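Local coordinates for protein endo-beta-mannanase (Opitutaceae bacterium TAV5, PDB 7BOB) that acts as an exo-beta-1,4-mannosidase of glycoside hydrolase family 5, probably releasing mannose from the ends of beta-mannan chains in the termite hindgut, at residues L148-D152 with L186-L192. Residues are numbered along the deposited sequence; the frame is centred on the assembly and turned at random.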
loop_
_atom_site.group_PDB
_atom_site.type_symbol
_atom_site.label_atom_id
_atom_site.label_comp_id
_atom_site.label_asym_id
_atom_site.label_seq_id
_atom_site.Cartn_x
_atom_site.Cartn_y
_atom_site.Cartn_z
ATOM N N LEU A 148 -40.994 14.370 -16.216
ATOM C CA LEU A 148 -39.618 14.134 -15.816
ATOM C C LEU A 148 -38.838 13.497 -16.956
ATOM O O LEU A 148 -39.402 13.006 -17.936
ATOM C CB LEU A 148 -39.568 13.227 -14.589
ATOM C CG LEU A 148 -40.270 13.811 -13.372
ATOM C CD1 LEU A 148 -40.151 12.858 -12.201
ATOM C CD2 LEU A 148 -39.671 15.162 -13.058
ATOM N N CYS A 149 -37.518 13.541 -16.833
ATOM C CA CYS A 149 -36.650 12.722 -17.666
ATOM C C CYS A 149 -35.980 11.703 -16.765
ATOM O O CYS A 149 -34.749 11.705 -16.635
ATOM C CB CYS A 149 -35.625 13.580 -18.406
ATOM S SG CYS A 149 -34.545 12.665 -19.578
ATOM N N GLY A 150 -36.769 10.861 -16.101
ATOM C CA GLY A 150 -36.234 9.934 -15.124
ATOM C C GLY A 150 -35.888 10.614 -13.809
ATOM O O GLY A 150 -35.767 11.832 -13.709
ATOM N N ILE A 151 -35.737 9.801 -12.771
ATOM C CA ILE A 151 -35.256 10.265 -11.474
ATOM C C ILE A 151 -33.839 9.731 -11.270
ATOM O O ILE A 151 -33.613 8.517 -11.314
ATOM C CB ILE A 151 -36.187 9.835 -10.332
ATOM C CG1 ILE A 151 -37.573 10.488 -10.524
ATOM C CG2 ILE A 151 -35.553 10.176 -8.967
ATOM C CD1 ILE A 151 -38.668 9.862 -9.690
ATOM N N ASP A 152 -32.898 10.644 -11.035
ATOM C CA ASP A 152 -31.488 10.319 -10.840
ATOM C C ASP A 152 -31.234 9.993 -9.366
ATOM O O ASP A 152 -31.387 10.860 -8.495
ATOM C CB ASP A 152 -30.616 11.489 -11.302
ATOM C CG ASP A 152 -29.155 11.119 -11.420
ATOM O OD1 ASP A 152 -28.874 9.949 -11.749
ATOM O OD2 ASP A 152 -28.285 11.991 -11.193
ATOM N N LEU A 186 -43.776 6.371 -6.967
ATOM C CA LEU A 186 -43.896 6.373 -8.423
ATOM C C LEU A 186 -43.415 5.023 -8.937
ATOM O O LEU A 186 -42.292 4.899 -9.454
ATOM C CB LEU A 186 -43.107 7.523 -9.048
ATOM C CG LEU A 186 -43.560 8.947 -8.759
ATOM C CD1 LEU A 186 -42.584 9.943 -9.366
ATOM C CD2 LEU A 186 -44.970 9.151 -9.322
ATOM N N PRO A 187 -44.244 3.982 -8.816
ATOM C CA PRO A 187 -43.777 2.623 -9.153
ATOM C C PRO A 187 -43.257 2.469 -10.570
ATOM O O PRO A 187 -42.448 1.564 -10.813
ATOM C CB PRO A 187 -45.023 1.754 -8.920
ATOM C CG PRO A 187 -46.186 2.732 -8.901
ATOM C CD PRO A 187 -45.624 3.983 -8.303
ATOM N N GLU A 188 -43.681 3.315 -11.512
ATOM C CA GLU A 188 -43.286 3.185 -12.909
ATOM C C GLU A 188 -42.209 4.181 -13.319
ATOM O O GLU A 188 -41.901 4.289 -14.511
ATOM C CB GLU A 188 -44.511 3.340 -13.823
ATOM C CG GLU A 188 -45.565 2.263 -13.627
ATOM C CD GLU A 188 -44.959 0.868 -13.500
ATOM O OE1 GLU A 188 -44.304 0.405 -14.459
ATOM O OE2 GLU A 188 -45.127 0.236 -12.433
ATOM N N ALA A 189 -41.650 4.924 -12.372
ATOM C CA ALA A 189 -40.639 5.915 -12.707
ATOM C C ALA A 189 -39.412 5.262 -13.343
ATOM O O ALA A 189 -39.082 4.095 -13.084
ATOM C CB ALA A 189 -40.220 6.688 -11.454
ATOM N N LEU A 190 -38.744 6.037 -14.194
ATOM C CA LEU A 190 -37.414 5.706 -14.682
ATOM C C LEU A 190 -36.389 6.244 -13.685
ATOM O O LEU A 190 -36.351 7.451 -13.408
ATOM C CB LEU A 190 -37.186 6.287 -16.075
ATOM C CG LEU A 190 -38.068 5.727 -17.200
ATOM C CD1 LEU A 190 -37.574 6.170 -18.569
ATOM C CD2 LEU A 190 -38.150 4.212 -17.122
ATOM N N ILE A 191 -35.590 5.341 -13.121
ATOM C CA ILE A 191 -34.526 5.680 -12.180
ATOM C C ILE A 191 -33.182 5.443 -12.861
ATOM O O ILE A 191 -32.960 4.394 -13.480
ATOM C CB ILE A 191 -34.650 4.870 -10.878
ATOM C CG1 ILE A 191 -36.073 5.002 -10.323
ATOM C CG2 ILE A 191 -33.658 5.357 -9.847
ATOM C CD1 ILE A 191 -36.350 4.112 -9.137
ATOM N N LEU A 192 -32.308 6.437 -12.781
ATOM C CA LEU A 192 -30.952 6.335 -13.287
ATOM C C LEU A 192 -30.010 6.259 -12.097
ATOM O O LEU A 192 -30.319 6.766 -11.012
ATOM C CB LEU A 192 -30.588 7.530 -14.167
ATOM C CG LEU A 192 -31.609 7.970 -15.221
ATOM C CD1 LEU A 192 -32.458 9.118 -14.738
ATOM C CD2 LEU A 192 -30.878 8.379 -16.469
#
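Ile151 reaches from its strand toward the turn that leads into strand 191-192, touching it through CB and the terminal methyl CD1, with CG1 linking the two. CB lies 3.9 Å from Leu190 O, the same carbonyl that accepts the backbone N-H of Ile151. Because CG1 stands beside the backbone N (chi1 -63°) and CD1 then continues anti to CA (chi2 164°), the methyl is carried back toward the type I turn from Leu186 to Ala189. There it meets two others, Leu186 CD1 and Ala189 CB, each 3.9 Å from Ile151 CD1; the side chains of Ile151 and Leu186 cross at about a right angle. Leu141 of helix 124-141 and Leu99 of the adjacent strand 94-101 also touch Ile151, which is buried between sheet and helix.

The two strands are consecutive neighbours in the parallel eight-stranded barrel of a family 5 (beta/alpha)8 domain, joined by a crossover that includes helix 168-183. Their pairing shows the parallel pattern: Ile151 N donates nearly straight to Leu190 O, though the modelled 2.5 Å is doubtfully short, and Ile151 O accepts from Leu192 N at 2.9 Å, with the donor tilted 32° from the carbonyl plane. Ile191 CA makes a C-H...O contact with that same Ile151 O.

Side chains of the next pair, Asp152 and Leu192, point to the opposite face of the sheet from Ile151. Leu192 CD1 folds back over the Ile151 peptide, 3.7 Å from Ile151 O. Asp152 OD2 forms a salt bridge with Arg58 and a hydrogen bond with Ser98; OD1 is bonded to Gln280 NE2 and also lies 3.8 Å from Leu192 CB.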